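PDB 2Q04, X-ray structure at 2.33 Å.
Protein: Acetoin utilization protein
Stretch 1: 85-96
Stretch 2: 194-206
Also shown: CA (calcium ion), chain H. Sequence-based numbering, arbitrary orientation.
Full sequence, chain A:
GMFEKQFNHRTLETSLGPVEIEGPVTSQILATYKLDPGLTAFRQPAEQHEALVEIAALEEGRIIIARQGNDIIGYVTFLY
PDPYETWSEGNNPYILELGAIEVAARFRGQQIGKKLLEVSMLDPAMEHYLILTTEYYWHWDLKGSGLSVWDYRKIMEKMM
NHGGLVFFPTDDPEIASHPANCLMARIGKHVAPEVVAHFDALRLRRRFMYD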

# COMPACT_ATOMS: atom_id res chain seq x y z
N GLU A 85 13.18 5.47 -7.83
CA GLU A 85 12.33 6.58 -7.41
C GLU A 85 13.03 7.27 -6.25
O GLU A 85 13.94 6.70 -5.65
CB GLU A 85 10.94 6.07 -6.99
CG GLU A 85 10.10 5.50 -8.17
CD GLU A 85 8.61 5.30 -7.80
OE1 GLU A 85 8.30 5.14 -6.59
OE2 GLU A 85 7.76 5.31 -8.73
N THR A 86 12.61 8.49 -5.93
CA THR A 86 13.33 9.29 -4.91
C THR A 86 13.21 8.73 -3.48
O THR A 86 14.09 8.93 -2.66
CB THR A 86 12.89 10.79 -4.92
OG1 THR A 86 13.72 11.54 -4.02
CG2 THR A 86 11.44 10.94 -4.52
N TRP A 87 12.17 7.95 -3.24
CA TRP A 87 11.87 7.49 -1.88
C TRP A 87 12.87 6.44 -1.33
O TRP A 87 12.86 6.14 -0.14
CB TRP A 87 10.43 6.94 -1.83
CG TRP A 87 9.49 7.84 -2.52
CD1 TRP A 87 8.90 7.63 -3.73
CD2 TRP A 87 9.16 9.17 -2.14
NE1 TRP A 87 8.17 8.73 -4.10
CE2 TRP A 87 8.32 9.70 -3.15
CE3 TRP A 87 9.47 9.97 -1.04
CZ2 TRP A 87 7.79 10.99 -3.08
CZ3 TRP A 87 8.94 11.25 -0.98
CH2 TRP A 87 8.11 11.75 -2.00
N SER A 88 13.79 5.95 -2.18
CA SER A 88 14.75 4.93 -1.78
C SER A 88 16.14 5.51 -1.50
O SER A 88 17.05 4.77 -1.15
CB SER A 88 14.85 3.84 -2.86
OG SER A 88 15.38 4.36 -4.06
N GLU A 89 16.30 6.81 -1.65
CA GLU A 89 17.61 7.44 -1.43
C GLU A 89 18.14 7.22 -0.01
O GLU A 89 17.37 7.12 0.95
CB GLU A 89 17.53 8.94 -1.70
CG GLU A 89 17.63 9.32 -3.13
CD GLU A 89 17.95 10.78 -3.31
OE1 GLU A 89 18.15 11.49 -2.30
OE2 GLU A 89 18.03 11.22 -4.47
N GLY A 90 19.46 7.16 0.12
CA GLY A 90 20.09 7.01 1.42
C GLY A 90 20.03 5.59 1.95
O GLY A 90 19.36 4.73 1.37
N ASN A 91 20.72 5.36 3.06
CA ASN A 91 20.76 4.04 3.66
C ASN A 91 19.87 3.99 4.89
O ASN A 91 20.36 3.96 6.02
CB ASN A 91 22.19 3.70 4.05
CG ASN A 91 22.31 2.34 4.66
OD1 ASN A 91 21.35 1.57 4.69
ND2 ASN A 91 23.49 2.03 5.16
N ASN A 92 18.56 3.96 4.66
CA ASN A 92 17.61 3.93 5.76
C ASN A 92 16.66 2.72 5.64
O ASN A 92 15.66 2.78 4.91
CB ASN A 92 16.81 5.22 5.79
CG ASN A 92 16.06 5.41 7.09
OD1 ASN A 92 15.67 4.44 7.74
ND2 ASN A 92 15.83 6.65 7.47
N PRO A 93 16.95 1.63 6.39
CA PRO A 93 16.13 0.42 6.36
C PRO A 93 14.81 0.51 7.18
O PRO A 93 14.06 -0.47 7.24
CB PRO A 93 17.06 -0.63 6.98
CG PRO A 93 17.95 0.13 7.89
CD PRO A 93 18.10 1.51 7.31
N TYR A 94 14.55 1.68 7.79
CA TYR A 94 13.31 1.88 8.56
C TYR A 94 12.22 2.53 7.71
O TYR A 94 11.13 2.81 8.20
CB TYR A 94 13.58 2.74 9.80
CG TYR A 94 14.55 2.11 10.78
CD1 TYR A 94 14.11 1.13 11.67
CD2 TYR A 94 15.88 2.49 10.83
CE1 TYR A 94 14.97 0.55 12.56
CE2 TYR A 94 16.74 1.92 11.71
CZ TYR A 94 16.29 0.94 12.58
OH TYR A 94 17.16 0.36 13.48
N ILE A 95 12.53 2.79 6.45
CA ILE A 95 11.55 3.35 5.54
C ILE A 95 11.00 2.26 4.61
O ILE A 95 11.75 1.63 3.85
CB ILE A 95 12.13 4.53 4.73
CG1 ILE A 95 12.38 5.73 5.66
CG2 ILE A 95 11.17 4.94 3.59
CD1 ILE A 95 12.95 6.94 4.98
N LEU A 96 9.69 2.02 4.71
CA LEU A 96 9.02 0.98 3.97
C LEU A 96 7.94 1.60 3.11
O LEU A 96 7.35 2.60 3.49
CB LEU A 96 8.38 -0.01 4.96
CG LEU A 96 7.91 -1.35 4.41
CD1 LEU A 96 9.08 -2.19 3.94
CD2 LEU A 96 7.12 -2.09 5.47
CA CA H . 17.41 3.36 0.93
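Stretch 2, residues 194-206: EVVAHFDALRLRR

A helix packs one face against an irregular loop in a contact of mixed character, part apolar, part polar, fastened by a histidine-to-carbonyl hydrogen bond midway and a glutamate–arginine salt bridge beyond the helix end; the two stretches together bury 638 Å². Stretch 2 is helical from E194 to R203, with L204 the first residue to leave helical phi/psi. Stretch 1 passes through a short 3-10 segment (T86 to S88), a loop, and a type I turn from N92 to I95 before entering a strand at I95. The two stretches run in opposite senses: the CA atoms of Y94 and V195 lie 6.7 Å apart near the start of the helical stretch, and those of W87 and L202 lie 6.2 Å apart near its end. V195, H198 and L202, spaced three and four residues apart, all direct CA-to-CB toward the loop, as expected for one stripe of a helix.

V195 meets the turn: its CG2 is 3.6 Å from Y94 CB, and its CG1 is 4.0 Å from I95 CG1. The turn is braced from within by a hydrogen bond from Y94 N to N92 OD1 (3.0 Å), while N92 ND2 approaches V195 CA at 3.6 Å and H198 CD2 at 3.3 Å. I95, with chi1 m and chi2 t, extends CD1 to 3.5 Å from H198 CD2, 4.1 Å from L202 CD1 and 4.5 Å from F199 CB, so one buried side chain spans successive turns of the helix.

H198, chi1 t, donates from NE2 to E89 O at 2.9 Å; the acceptor lies near the plane of the imidazole, at its edge. The ring leaves no room for a side chain at G90: an ideal CB would fall 2.6 Å from H198 CE1, a clash, and the positive phi (77°) by itself also favours glycine; G90 O binds the calcium ion at 2.4 Å, alongside S88 O at 2.5 Å.

L202 gives up the most area of any residue here. Its CD2 lies 3.5 Å from T86 O and 3.6 Å from E89 CB, and its CD1 lies 3.6 Å from W87 O. The CA-to-CB bond of W87 points away, yet the indole returns to the helix, bringing CE3 to 4.2 Å from L202 CB and CZ3 to 3.7 Å from R203 CA, which sits at the ring edge.

Past the helix, R205 reaches back to E89. Its NH2 donates to E89 OE2 at 3.3 Å, and the weak NE bond to E89 OE1, 3.0 Å long, completes a two-pronged salt bridge.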

# COMPACT_ATOMS: atom_id res chain seq x y z
N GLU A 194 15.51 10.41 13.58
CA GLU A 194 16.45 10.42 12.46
C GLU A 194 15.80 9.89 11.20
O GLU A 194 16.06 10.37 10.11
CB GLU A 194 17.69 9.57 12.80
CG GLU A 194 18.59 10.17 13.89
CD GLU A 194 17.98 10.09 15.29
OE1 GLU A 194 17.16 9.18 15.53
OE2 GLU A 194 18.35 10.92 16.14
N VAL A 195 14.95 8.88 11.36
CA VAL A 195 14.23 8.30 10.24
C VAL A 195 13.20 9.30 9.68
O VAL A 195 13.03 9.41 8.46
CB VAL A 195 13.49 7.01 10.68
CG1 VAL A 195 12.62 6.47 9.54
CG2 VAL A 195 14.49 5.96 11.15
N VAL A 196 12.54 10.02 10.58
CA VAL A 196 11.55 11.00 10.18
C VAL A 196 12.22 12.17 9.48
O VAL A 196 11.69 12.71 8.51
CB VAL A 196 10.77 11.53 11.40
CG1 VAL A 196 9.91 12.74 11.00
CG2 VAL A 196 9.90 10.42 11.98
N ALA A 197 13.39 12.56 9.98
CA ALA A 197 14.14 13.66 9.38
C ALA A 197 14.57 13.30 7.97
O ALA A 197 14.58 14.15 7.09
CB ALA A 197 15.35 14.00 10.23
N HIS A 198 14.95 12.04 7.77
CA HIS A 198 15.34 11.56 6.46
C HIS A 198 14.16 11.61 5.52
O HIS A 198 14.29 12.03 4.38
CB HIS A 198 15.86 10.14 6.56
CG HIS A 198 16.36 9.60 5.26
ND1 HIS A 198 17.26 10.27 4.47
CD2 HIS A 198 16.15 8.41 4.66
CE1 HIS A 198 17.55 9.53 3.41
NE2 HIS A 198 16.89 8.40 3.50
N PHE A 199 13.00 11.19 6.01
CA PHE A 199 11.78 11.23 5.22
C PHE A 199 11.46 12.66 4.81
O PHE A 199 11.08 12.90 3.67
CB PHE A 199 10.61 10.64 6.01
CG PHE A 199 9.25 10.87 5.37
CD1 PHE A 199 8.96 10.33 4.12
CD2 PHE A 199 8.27 11.59 6.03
CE1 PHE A 199 7.70 10.54 3.53
CE2 PHE A 199 7.01 11.79 5.45
CZ PHE A 199 6.74 11.26 4.20
N ASP A 200 11.60 13.60 5.74
CA ASP A 200 11.36 15.03 5.43
C ASP A 200 12.31 15.51 4.34
O ASP A 200 11.94 16.33 3.52
CB ASP A 200 11.56 15.92 6.68
CG ASP A 200 10.44 15.76 7.70
OD1 ASP A 200 9.32 15.36 7.32
OD2 ASP A 200 10.69 16.08 8.89
N ALA A 201 13.55 15.03 4.39
CA ALA A 201 14.56 15.39 3.40
C ALA A 201 14.24 14.80 2.02
O ALA A 201 14.61 15.38 0.99
CB ALA A 201 15.93 14.93 3.87
N LEU A 202 13.58 13.64 2.00
CA LEU A 202 13.19 13.00 0.73
C LEU A 202 12.01 13.70 0.08
O LEU A 202 12.00 13.90 -1.13
CB LEU A 202 12.84 11.52 0.97
CG LEU A 202 14.00 10.61 1.35
CD1 LEU A 202 13.47 9.22 1.65
CD2 LEU A 202 15.05 10.57 0.25
N ARG A 203 11.00 14.04 0.87
CA ARG A 203 9.78 14.66 0.33
C ARG A 203 9.98 16.14 0.00
O ARG A 203 9.34 16.67 -0.88
CB ARG A 203 8.60 14.47 1.28
CG ARG A 203 8.65 15.34 2.50
CD ARG A 203 7.57 14.96 3.47
NE ARG A 203 7.67 15.74 4.71
CZ ARG A 203 7.16 16.96 4.88
NH1 ARG A 203 6.49 17.55 3.90
NH2 ARG A 203 7.30 17.58 6.04
N LEU A 204 10.86 16.81 0.75
CA LEU A 204 11.24 18.20 0.46
C LEU A 204 12.67 18.20 -0.04
O LEU A 204 13.59 18.68 0.64
CB LEU A 204 11.09 19.07 1.70
CG LEU A 204 9.65 19.24 2.20
CD1 LEU A 204 9.62 19.86 3.57
CD2 LEU A 204 8.82 20.08 1.20
N ARG A 205 12.82 17.69 -1.25
CA ARG A 205 14.11 17.31 -1.81
C ARG A 205 14.96 18.50 -2.28
O ARG A 205 16.19 18.44 -2.26
CB ARG A 205 13.87 16.34 -2.99
CG ARG A 205 15.11 15.68 -3.55
CD ARG A 205 15.78 14.74 -2.54
NE ARG A 205 16.99 14.15 -3.10
CZ ARG A 205 18.14 14.81 -3.27
NH1 ARG A 205 18.25 16.09 -2.90
NH2 ARG A 205 19.19 14.19 -3.81
N ARG A 206 14.31 19.57 -2.69
CA ARG A 206 15.02 20.75 -3.18
C ARG A 206 15.29 21.77 -2.05
O ARG A 206 15.41 22.97 -2.31
CB ARG A 206 14.24 21.41 -4.33
CG ARG A 206 14.40 20.68 -5.68
CD ARG A 206 13.95 21.56 -6.84
NE ARG A 206 14.84 21.44 -8.01
CZ ARG A 206 15.87 22.25 -8.26